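PDB 4R38: blue-light-activated histidine kinase 2 from Erythrobacter litoralis HTCC2594, which senses blue light through a flavin-binding LOV domain, the part present here, and acts as an ATP-dependent histidine kinase that is involved in increased bacterial virulence upon exposure to light. Local coordinates for residues S25-D30 against E36-V41; R43-M48 against R59-L64. All blocks are in the same frame, centred on the assembly; numbering follows the deposited sequence.

Contact 1 of 2, residues S25-D30 against E36-V41; sequences SLTIAD and EPLIYV. With RBF (riboflavin), chain E.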
ATOM      1  N   SER A  25      -8.864  -5.952  -0.917  1.00 36.47           N
ATOM      2  CA  SER A  25      -8.248  -4.818  -0.212  1.00 37.88           C
ATOM      3  C   SER A  25      -7.809  -3.781  -1.233  1.00 33.62           C
ATOM      4  O   SER A  25      -7.145  -4.099  -2.224  1.00 36.09           O
ATOM      5  CB  SER A  25      -7.054  -5.312   0.606  1.00 36.11           C
ATOM      6  OG  SER A  25      -6.356  -4.235   1.261  1.00 37.27           O
ATOM      7  N   LEU A  26      -8.230  -2.541  -1.014  1.00 34.47           N
ATOM      8  CA  LEU A  26      -7.876  -1.443  -1.894  1.00 38.13           C
ATOM      9  C   LEU A  26      -7.514  -0.227  -1.063  1.00 39.66           C
ATOM     10  O   LEU A  26      -8.115   0.013  -0.013  1.00 39.09           O
ATOM     11  CB  LEU A  26      -9.044  -1.136  -2.823  1.00 41.72           C
ATOM     12  CG  LEU A  26      -8.786  -0.085  -3.921  1.00 42.83           C
ATOM     13  CD1 LEU A  26      -9.458  -0.489  -5.222  1.00 51.05           C
ATOM     14  CD2 LEU A  26      -9.252   1.276  -3.456  1.00 48.42           C
ATOM     15  N   THR A  27      -6.513   0.512  -1.544  1.00 38.22           N
ATOM     16  CA  THR A  27      -5.999   1.697  -0.874  1.00 37.18           C
ATOM     17  C   THR A  27      -5.729   2.769  -1.919  1.00 39.63           C
ATOM     18  O   THR A  27      -5.425   2.463  -3.071  1.00 34.72           O
ATOM     19  CB  THR A  27      -4.677   1.410  -0.170  1.00 40.87           C
ATOM     20  OG1 THR A  27      -3.705   0.988  -1.138  1.00 39.48           O
ATOM     21  CG2 THR A  27      -4.838   0.328   0.907  1.00 46.18           C
ATOM     22  N   ILE A  28      -5.863   4.035  -1.533  1.00 34.39           N
ATOM     23  CA  ILE A  28      -5.524   5.129  -2.425  1.00 31.92           C
ATOM     24  C   ILE A  28      -4.668   6.065  -1.589  1.00 37.43           C
ATOM     25  O   ILE A  28      -5.008   6.308  -0.437  1.00 36.06           O
ATOM     26  CB  ILE A  28      -6.761   5.892  -2.918  1.00 33.74           C
ATOM     27  CG1 ILE A  28      -7.688   4.972  -3.752  1.00 39.09           C
ATOM     28  CG2 ILE A  28      -6.382   7.116  -3.754  1.00 38.41           C
ATOM     29  CD1 ILE A  28      -9.032   5.570  -4.028  1.00 43.01           C
ATOM     30  N   ALA A  29      -3.574   6.561  -2.167  1.00 34.10           N
ATOM     31  CA  ALA A  29      -2.662   7.485  -1.482  1.00 34.21           C
ATOM     32  C   ALA A  29      -2.556   8.769  -2.271  1.00 38.11           C
ATOM     33  O   ALA A  29      -2.604   8.734  -3.483  1.00 38.16           O
ATOM     34  CB  ALA A  29      -1.294   6.875  -1.359  1.00 34.32           C
ATOM     35  N   ASP A  30      -2.395   9.898  -1.578  1.00 36.90           N
ATOM     36  CA  ASP A  30      -2.145  11.163  -2.244  1.00 35.15           C
ATOM     37  C   ASP A  30      -0.633  11.343  -2.219  1.00 37.13           C
ATOM     38  O   ASP A  30      -0.060  11.733  -1.189  1.00 36.04           O
ATOM     39  CB  ASP A  30      -2.866  12.296  -1.509  1.00 38.45           C
ATOM     40  CG  ASP A  30      -2.729  13.646  -2.227  1.00 41.72           C
ATOM     41  OD1 ASP A  30      -1.724  13.819  -2.949  1.00 40.94           O
ATOM     42  OD2 ASP A  30      -3.624  14.527  -2.083  1.00 41.84           O
ATOM     43  N   GLU A  36       3.356  10.708   1.344  1.00 41.48           N
ATOM     44  CA  GLU A  36       2.420   9.881   0.562  1.00 40.26           C
ATOM     45  C   GLU A  36       1.383   9.162   1.430  1.00 44.69           C
ATOM     46  O   GLU A  36       1.313   7.920   1.429  1.00 41.63           O
ATOM     47  CB  GLU A  36       3.203   8.824  -0.209  1.00 40.81           C
ATOM     48  CG  GLU A  36       4.227   9.377  -1.148  1.00 47.18           C
ATOM     49  CD  GLU A  36       5.540   9.649  -0.462  1.00 54.18           C
ATOM     50  OE1 GLU A  36       6.008   8.780   0.334  1.00 51.65           O
ATOM     51  OE2 GLU A  36       6.105  10.739  -0.707  1.00 55.61           O
ATOM     52  N   PRO A  37       0.596   9.927   2.193  1.00 38.03           N
ATOM     53  CA  PRO A  37      -0.391   9.384   3.126  1.00 34.16           C
ATOM     54  C   PRO A  37      -1.513   8.673   2.430  1.00 34.82           C
ATOM     55  O   PRO A  37      -1.951   9.107   1.374  1.00 38.05           O
ATOM     56  CB  PRO A  37      -0.966  10.631   3.790  1.00 42.12           C
ATOM     57  CG  PRO A  37      -0.834  11.667   2.726  1.00 38.42           C
ATOM     58  CD  PRO A  37       0.545  11.395   2.180  1.00 40.41           C
ATOM     59  N   LEU A  38      -1.999   7.622   3.054  1.00 32.78           N
ATOM     60  CA  LEU A  38      -3.260   7.017   2.639  1.00 33.63           C
ATOM     61  C   LEU A  38      -4.406   8.007   2.838  1.00 42.51           C
ATOM     62  O   LEU A  38      -4.482   8.661   3.864  1.00 38.60           O
ATOM     63  CB  LEU A  38      -3.557   5.790   3.482  1.00 33.63           C
ATOM     64  CG  LEU A  38      -2.680   4.583   3.196  1.00 38.22           C
ATOM     65  CD1 LEU A  38      -2.902   3.511   4.261  1.00 43.31           C
ATOM     66  CD2 LEU A  38      -2.922   4.030   1.820  1.00 36.58           C
ATOM     67  N   ILE A  39      -5.300   8.104   1.867  1.00 35.40           N
ATOM     68  CA  ILE A  39      -6.519   8.926   2.013  1.00 33.77           C
ATOM     69  C   ILE A  39      -7.766   8.053   2.085  1.00 33.84           C
ATOM     70  O   ILE A  39      -8.825   8.500   2.536  1.00 38.84           O
ATOM     71  CB  ILE A  39      -6.636  10.011   0.930  1.00 34.79           C
ATOM     72  CG1 ILE A  39      -6.747   9.400  -0.486  1.00 38.45           C
ATOM     73  CG2 ILE A  39      -5.470  11.002   1.021  1.00 35.12           C
ATOM     74  CD1 ILE A  39      -7.097  10.423  -1.565  1.00 38.52           C
ATOM     75  N   TYR A  40      -7.633   6.809   1.625  1.00 39.25           N
ATOM     76  CA  TYR A  40      -8.747   5.864   1.593  1.00 39.66           C
ATOM     77  C   TYR A  40      -8.250   4.431   1.691  1.00 35.19           C
ATOM     78  O   TYR A  40      -7.253   4.064   1.073  1.00 35.17           O
ATOM     79  CB  TYR A  40      -9.531   5.998   0.286  1.00 39.70           C
ATOM     80  CG  TYR A  40     -10.660   4.990   0.155  1.00 37.03           C
ATOM     81  CD1 TYR A  40     -11.923   5.267   0.662  1.00 41.35           C
ATOM     82  CD2 TYR A  40     -10.431   3.753  -0.422  1.00 41.30           C
ATOM     83  CE1 TYR A  40     -12.949   4.342   0.563  1.00 42.17           C
ATOM     84  CE2 TYR A  40     -11.447   2.816  -0.524  1.00 42.70           C
ATOM     85  CZ  TYR A  40     -12.688   3.111  -0.025  1.00 41.81           C
ATOM     86  OH  TYR A  40     -13.679   2.171  -0.119  1.00 44.16           O
ATOM     87  N   VAL A  41      -8.953   3.631   2.481  1.00 37.14           N
ATOM     88  CA  VAL A  41      -8.774   2.182   2.484  1.00 37.48           C
ATOM     89  C   VAL A  41     -10.199   1.649   2.587  1.00 40.40           C
ATOM     90  O   VAL A  41     -11.091   2.361   3.066  1.00 41.03           O
ATOM     91  CB  VAL A  41      -7.881   1.664   3.652  1.00 38.88           C
ATOM     92  CG1 VAL A  41      -6.538   2.372   3.638  1.00 37.35           C
ATOM     93  CG2 VAL A  41      -8.564   1.824   5.019  1.00 40.51           C
TER
HETATM   94  N1  RBF E 201       3.676  -1.071   1.318  1.00 32.94           N
HETATM   95  C2  RBF E 201       3.452  -2.173   2.080  1.00 32.43           C
HETATM   96  O2  RBF E 201       4.353  -2.640   2.751  1.00 33.68           O
HETATM   97  N3  RBF E 201       2.213  -2.751   2.075  1.00 36.72           N
HETATM   98  C4  RBF E 201       1.168  -2.211   1.409  1.00 34.70           C
HETATM   99  O4  RBF E 201       0.041  -2.757   1.426  1.00 33.47           O
HETATM  100  C4A RBF E 201       1.350  -1.021   0.661  1.00 32.00           C
HETATM  101  N5  RBF E 201       0.342  -0.394   0.002  1.00 30.60           N
HETATM  102  C5A RBF E 201       0.568   0.741  -0.682  1.00 29.86           C
HETATM  103  C6  RBF E 201      -0.464   1.410  -1.398  1.00 31.93           C
HETATM  104  C7  RBF E 201      -0.230   2.595  -2.092  1.00 36.78           C
HETATM  105  C7M RBF E 201      -1.437   3.224  -2.835  1.00 35.29           C
HETATM  106  C8  RBF E 201       1.056   3.132  -2.114  1.00 33.17           C
HETATM  107  C8M RBF E 201       1.439   4.412  -2.858  1.00 38.39           C
HETATM  108  C9  RBF E 201       2.066   2.498  -1.445  1.00 33.20           C
HETATM  109  C9A RBF E 201       1.865   1.289  -0.717  1.00 33.32           C
HETATM  110  N10 RBF E 201       2.914   0.705  -0.026  1.00 31.29           N
HETATM  111  C10 RBF E 201       2.675  -0.471   0.671  1.00 30.46           C
HETATM  112  C1' RBF E 201       4.293   1.189  -0.093  1.00 32.03           C
HETATM  113  C2' RBF E 201       4.750   2.152   0.997  1.00 29.30           C
HETATM  114  O2' RBF E 201       3.713   3.003   1.275  1.00 33.78           O
HETATM  115  C3' RBF E 201       5.966   2.926   0.496  1.00 33.86           C
HETATM  116  O3' RBF E 201       5.604   3.722  -0.597  1.00 34.84           O
HETATM  117  C4' RBF E 201       7.090   1.994   0.052  1.00 33.84           C
HETATM  118  O4' RBF E 201       7.522   1.178   1.110  1.00 33.45           O
HETATM  119  C5' RBF E 201       8.275   2.792  -0.478  1.00 33.89           C
HETATM  120  O5' RBF E 201       8.754   3.676   0.521  1.00 35.28           O
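The first two strands of the LOV domain, a flavin-binding member of the PAS fold, pair here as an antiparallel beta hairpin, 25-30 with 38-41, the latter being the outermost strand at this end of the sheet. A classic beta bulge interrupts the pairing: Ile-39 and Tyr-40 both face Ile-28. The carbonyl of Ile-28 takes Ile-39 N at 2.9 Å, almost straight at hydrogen (167°), and only weakly Tyr-40 N, while Ile-28 N donates to Tyr-40 O at 3.0 Å. Past the bulge, Asp-30 N meets Pro-37 O at 3.1 Å, and the Asp-30 carboxylate is held by hydrogen bonds with Ser-32 and Gln-33 and a salt bridge to Arg-118.

On one face of the sheet, Ile-28 and Tyr-40 stand side by side. CD2 of Leu-26 reaches across to CE2 of Tyr-40, the two side chains nearly perpendicular. At the bulge, with chi1 at 63°, the CG1 branch of Ile-39 folds back over the Ile-28 carbonyl, bringing its CG1 to 4.0 Å from CG2 of Ile-28; CG2 of Ile-39 meets CB of Asp-30. Ile-39 is exposed.

The other face holds Thr-27 and Val-41, whose CG2 and CG1 methyls touch at 3.8 Å. Leu-38 diverges from its partner Ala-29 and sends CD2 to CB of Thr-27. Thr-27 points its branches to different neighbours: CG2, anti to the carbonyl carbon, goes to Val-41, whereas OG1 is hydrogen-bonded to NE2 of Gln-124. The hairpin also supplies part of the chromophore wall at the dimethylbenzene end of riboflavin, with OG1 of Thr-27 3.3 Å from C6 of riboflavin and CB of Ala-29 3.9 Å from its methyl C7M.

Contact 2 of 2, residues R43-M48 against R59-L64; sequences RAFEQM and RNCRFL. With RBF (riboflavin), chain E.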
ATOM      1  N   ARG A  43     -12.946  -1.801   3.619  1.00 41.72           N
ATOM      2  CA  ARG A  43     -13.162  -2.770   4.678  1.00 44.25           C
ATOM      3  C   ARG A  43     -12.271  -3.996   4.504  1.00 39.80           C
ATOM      4  O   ARG A  43     -11.832  -4.579   5.481  1.00 41.26           O
ATOM      5  CB  ARG A  43     -14.639  -3.185   4.691  1.00 50.05           C
ATOM      6  CG  ARG A  43     -15.001  -4.078   5.849  1.00 63.93           C
ATOM      7  CD  ARG A  43     -16.481  -4.451   5.829  1.00 75.05           C
ATOM      8  NE  ARG A  43     -16.789  -5.428   6.872  1.00 86.45           N
ATOM      9  CZ  ARG A  43     -17.959  -6.045   7.010  1.00 92.00           C
ATOM     10  NH1 ARG A  43     -18.957  -5.796   6.167  1.00 89.92           N
ATOM     11  NH2 ARG A  43     -18.128  -6.921   7.996  1.00 95.51           N
ATOM     12  N   ALA A  44     -12.025  -4.424   3.265  1.00 39.95           N
ATOM     13  CA  ALA A  44     -11.141  -5.579   3.041  1.00 36.05           C
ATOM     14  C   ALA A  44      -9.712  -5.310   3.533  1.00 37.68           C
ATOM     15  O   ALA A  44      -9.032  -6.222   4.007  1.00 36.23           O
ATOM     16  CB  ALA A  44     -11.124  -5.975   1.549  1.00 36.59           C
ATOM     17  N   PHE A  45      -9.252  -4.068   3.415  1.00 39.52           N
ATOM     18  CA  PHE A  45      -7.946  -3.691   3.939  1.00 36.29           C
ATOM     19  C   PHE A  45      -7.939  -3.805   5.447  1.00 38.22           C
ATOM     20  O   PHE A  45      -7.012  -4.343   6.005  1.00 43.99           O
ATOM     21  CB  PHE A  45      -7.590  -2.270   3.552  1.00 31.18           C
ATOM     22  CG  PHE A  45      -6.273  -1.796   4.097  1.00 32.34           C
ATOM     23  CD1 PHE A  45      -5.109  -1.964   3.359  1.00 37.08           C
ATOM     24  CD2 PHE A  45      -6.201  -1.197   5.343  1.00 35.84           C
ATOM     25  CE1 PHE A  45      -3.895  -1.513   3.847  1.00 42.93           C
ATOM     26  CE2 PHE A  45      -4.996  -0.741   5.837  1.00 38.36           C
ATOM     27  CZ  PHE A  45      -3.837  -0.903   5.093  1.00 39.58           C
ATOM     28  N   GLU A  46      -8.984  -3.287   6.085  1.00 36.41           N
ATOM     29  CA  GLU A  46      -9.122  -3.396   7.534  1.00 39.32           C
ATOM     30  C   GLU A  46      -9.095  -4.854   7.978  1.00 41.94           C
ATOM     31  O   GLU A  46      -8.427  -5.190   8.934  1.00 41.23           O
ATOM     32  CB  GLU A  46     -10.429  -2.758   8.013  1.00 45.52           C
ATOM     33  CG  GLU A  46     -10.577  -1.270   7.759  1.00 41.53           C
ATOM     34  CD  GLU A  46     -11.827  -0.721   8.426  1.00 55.50           C
ATOM     35  OE1 GLU A  46     -12.930  -1.263   8.175  1.00 55.06           O
ATOM     36  OE2 GLU A  46     -11.718   0.230   9.226  1.00 55.40           O
ATOM     37  N   GLN A  47      -9.813  -5.722   7.263  1.00 42.16           N
ATOM     38  CA  GLN A  47      -9.910  -7.117   7.673  1.00 45.70           C
ATOM     39  C   GLN A  47      -8.602  -7.866   7.490  1.00 45.04           C
ATOM     40  O   GLN A  47      -8.236  -8.688   8.328  1.00 51.75           O
ATOM     41  CB  GLN A  47     -11.018  -7.836   6.901  1.00 47.08           C
ATOM     42  CG  GLN A  47     -12.418  -7.356   7.242  1.00 57.65           C
ATOM     43  CD  GLN A  47     -13.486  -7.991   6.356  1.00 71.92           C
ATOM     44  OE1 GLN A  47     -13.175  -8.720   5.411  1.00 76.98           O
ATOM     45  NE2 GLN A  47     -14.752  -7.713   6.661  1.00 74.54           N
ATOM     46  N   MET A  48      -7.893  -7.587   6.402  1.00 37.23           N
ATOM     47  CA  MET A  48      -6.590  -8.206   6.158  1.00 43.05           C
ATOM     48  C   MET A  48      -5.514  -7.745   7.144  1.00 41.85           C
ATOM     49  O   MET A  48      -4.731  -8.555   7.648  1.00 40.20           O
ATOM     50  CB  MET A  48      -6.111  -7.910   4.738  1.00 38.91           C
ATOM     51  CG  MET A  48      -4.708  -8.471   4.423  1.00 41.09           C
ATOM     52  SD  MET A  48      -4.114  -7.943   2.800  1.00 51.18           S
ATOM     53  CE  MET A  48      -3.645  -6.249   3.196  1.00 53.54           C
ATOM     54  N   ARG A  59      -1.518   8.327   7.135  1.00 39.96           N
ATOM     55  CA  ARG A  59      -0.201   7.705   7.336  1.00 44.27           C
ATOM     56  C   ARG A  59       0.269   6.985   6.074  1.00 39.93           C
ATOM     57  O   ARG A  59      -0.554   6.434   5.339  1.00 38.04           O
ATOM     58  CB  ARG A  59      -0.264   6.689   8.495  1.00 45.41           C
ATOM     59  CG  ARG A  59      -0.483   7.309   9.889  1.00 58.79           C
ATOM     60  CD  ARG A  59      -0.915   6.262  10.942  1.00 71.23           C
ATOM     61  NE  ARG A  59       0.168   5.355  11.322  1.00 78.87           N
ATOM     62  CZ  ARG A  59       0.002   4.166  11.906  1.00 72.68           C
ATOM     63  NH1 ARG A  59      -1.210   3.695  12.186  1.00 56.23           N
ATOM     64  NH2 ARG A  59       1.064   3.435  12.204  1.00 64.98           N
ATOM     65  N   ASN A  60       1.571   6.987   5.816  1.00 39.91           N
ATOM     66  CA  ASN A  60       2.158   6.160   4.751  1.00 33.28           C
ATOM     67  C   ASN A  60       1.984   4.675   5.049  1.00 36.00           C
ATOM     68  O   ASN A  60       2.194   4.238   6.168  1.00 37.07           O
ATOM     69  CB  ASN A  60       3.641   6.465   4.616  1.00 34.18           C
ATOM     70  CG  ASN A  60       4.272   5.799   3.424  1.00 35.37           C
ATOM     71  OD1 ASN A  60       4.541   4.586   3.432  1.00 35.51           O
ATOM     72  ND2 ASN A  60       4.542   6.580   2.402  1.00 38.92           N
ATOM     73  N   CYS A  61       1.595   3.900   4.037  1.00 38.21           N
ATOM     74  CA  CYS A  61       1.301   2.481   4.232  1.00 38.87           C
ATOM     75  C   CYS A  61       2.459   1.639   4.774  1.00 34.22           C
ATOM     76  O   CYS A  61       2.255   0.459   5.098  1.00 38.88           O
ATOM     77  CB  CYS A  61       0.813   1.859   2.919  1.00 42.41           C
ATOM     78  SG  CYS A  61      -0.380   0.498   3.170  0.76 40.39           S
ATOM     79  N   ARG A  62       3.672   2.205   4.896  1.00 34.32           N
ATOM     80  CA  ARG A  62       4.799   1.394   5.329  1.00 34.03           C
ATOM     81  C   ARG A  62       4.736   0.985   6.805  1.00 36.34           C
ATOM     82  O   ARG A  62       5.587   0.242   7.257  1.00 38.68           O
ATOM     83  CB  ARG A  62       6.162   2.076   5.077  1.00 35.16           C
ATOM     84  CG  ARG A  62       6.433   3.304   5.915  1.00 37.50           C
ATOM     85  CD  ARG A  62       7.848   3.836   5.658  1.00 35.84           C
ATOM     86  NE  ARG A  62       8.078   4.246   4.267  1.00 36.06           N
ATOM     87  CZ  ARG A  62       7.846   5.471   3.790  1.00 38.62           C
ATOM     88  NH1 ARG A  62       7.349   6.425   4.573  1.00 39.92           N
ATOM     89  NH2 ARG A  62       8.067   5.731   2.508  1.00 38.76           N
ATOM     90  N   PHE A  63       3.733   1.452   7.548  1.00 35.75           N
ATOM     91  CA  PHE A  63       3.553   0.966   8.923  1.00 37.96           C
ATOM     92  C   PHE A  63       3.297  -0.556   8.916  1.00 41.48           C
ATOM     93  O   PHE A  63       3.381  -1.213   9.948  1.00 42.88           O
ATOM     94  CB  PHE A  63       2.394   1.700   9.613  1.00 46.95           C
ATOM     95  CG  PHE A  63       1.069   1.526   8.919  1.00 45.33           C
ATOM     96  CD1 PHE A  63       0.291   0.401   9.148  1.00 44.15           C
ATOM     97  CD2 PHE A  63       0.617   2.471   8.025  1.00 42.08           C
ATOM     98  CE1 PHE A  63      -0.903   0.233   8.514  1.00 43.24           C
ATOM     99  CE2 PHE A  63      -0.596   2.310   7.379  1.00 42.20           C
ATOM    100  CZ  PHE A  63      -1.350   1.178   7.621  1.00 41.65           C
ATOM    101  N   LEU A  64       2.981  -1.106   7.744  1.00 40.36           N
ATOM    102  CA  LEU A  64       2.790  -2.555   7.613  1.00 40.37           C
ATOM    103  C   LEU A  64       4.092  -3.329   7.495  1.00 43.96           C
ATOM    104  O   LEU A  64       4.107  -4.552   7.613  1.00 41.13           O
ATOM    105  CB  LEU A  64       1.938  -2.855   6.368  1.00 35.74           C
ATOM    106  CG  LEU A  64       0.464  -2.463   6.405  1.00 36.00           C
ATOM    107  CD1 LEU A  64      -0.163  -2.765   5.045  1.00 40.07           C
ATOM    108  CD2 LEU A  64      -0.237  -3.209   7.548  1.00 43.71           C
TER
HETATM  109  N1  RBF E 201       3.676  -1.071   1.318  1.00 32.94           N
HETATM  110  C2  RBF E 201       3.452  -2.173   2.080  1.00 32.43           C
HETATM  111  O2  RBF E 201       4.353  -2.640   2.751  1.00 33.68           O
HETATM  112  N3  RBF E 201       2.213  -2.751   2.075  1.00 36.72           N
HETATM  113  C4  RBF E 201       1.168  -2.211   1.409  1.00 34.70           C
HETATM  114  O4  RBF E 201       0.041  -2.757   1.426  1.00 33.47           O
HETATM  115  C4A RBF E 201       1.350  -1.021   0.661  1.00 32.00           C
HETATM  116  N5  RBF E 201       0.342  -0.394   0.002  1.00 30.60           N
HETATM  117  C5A RBF E 201       0.568   0.741  -0.682  1.00 29.86           C
HETATM  118  C6  RBF E 201      -0.464   1.410  -1.398  1.00 31.93           C
HETATM  119  C7  RBF E 201      -0.230   2.595  -2.092  1.00 36.78           C
HETATM  120  C7M RBF E 201      -1.437   3.224  -2.835  1.00 35.29           C
HETATM  121  C8  RBF E 201       1.056   3.132  -2.114  1.00 33.17           C
HETATM  122  C8M RBF E 201       1.439   4.412  -2.858  1.00 38.39           C
HETATM  123  C9  RBF E 201       2.066   2.498  -1.445  1.00 33.20           C
HETATM  124  C9A RBF E 201       1.865   1.289  -0.717  1.00 33.32           C
HETATM  125  N10 RBF E 201       2.914   0.705  -0.026  1.00 31.29           N
HETATM  126  C10 RBF E 201       2.675  -0.471   0.671  1.00 30.46           C
HETATM  127  C1' RBF E 201       4.293   1.189  -0.093  1.00 32.03           C
HETATM  128  C2' RBF E 201       4.750   2.152   0.997  1.00 29.30           C
HETATM  129  O2' RBF E 201       3.713   3.003   1.275  1.00 33.78           O
HETATM  130  C3' RBF E 201       5.966   2.926   0.496  1.00 33.86           C
HETATM  131  O3' RBF E 201       5.604   3.722  -0.597  1.00 34.84           O
HETATM  132  C4' RBF E 201       7.090   1.994   0.052  1.00 33.84           C
HETATM  133  O4' RBF E 201       7.522   1.178   1.110  1.00 33.45           O
HETATM  134  C5' RBF E 201       8.275   2.792  -0.478  1.00 33.89           C
HETATM  135  O5' RBF E 201       8.754   3.676   0.521  1.00 35.28           O
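Phe-45, projecting from helix 43-49, meets Cys-61, Phe-63 and Leu-64 of the short 3-10 turn beside the riboflavin in the LOV photoreceptor pocket. The packed part is small and apolar. CG of Phe-45 lies anti to the backbone N (chi1 178°), which carries the ring away from its helix toward the turn. CE1 of Phe-45 touches SG of Cys-61 at 4.1 Å, an oblique sulfur-aromatic contact, and CD1 of Leu-64 approaches the same ring obliquely. CZ of Phe-63 arrives at the ring edge of Phe-45, near its plane, and the Phe-63 ring also meets that of Tyr-51 edge-to-face.

Away from this cluster the segments separate: Arg-43 and Gln-47 lie exposed on the helix, as does Arg-59 on the loop. Polar bonds instead fasten segment 59-64 to the flavin's ribityl chain. OD1 of Asn-60 closes an Asx turn by accepting Arg-62 N on an in-plane lone pair, and it also accepts a hydrogen bond from riboflavin O2' at 2.8 Å. NH2 of Arg-62 donates to riboflavin O5' at 2.9 Å, nearly straight (169°), while its NH1 forms a salt bridge with Asp-35.

SG of Cys-61 lies 3.4 Å from riboflavin C4A, where light drives the cysteinyl adduct in LOV domains; no such bond is present here, consistent with the dark state.

Contacts 1 and 2, whose centres are about 9 Å apart, furnish different parts of one riboflavin pocket. Contact 1 borders the dimethylbenzene end of the flavin, whereas segment 59-64 of contact 2 brings Cys-61 to the middle ring and grips the ribityl chain. Strand 38-41 leads directly into helix 43-49, and the helix packs back on the hairpin, with OG of Ser-25 3.2 Å from CA of Phe-45. Segment 59-64 is tied to the same hairpin by a probable hydrogen bond of 3.0 Å between Leu-38 N and Arg-59 O. The nearest side-chain atoms of Leu-38 and Cys-61 are about 4 Å apart, placing contact 1 beside the photoreactive cysteine.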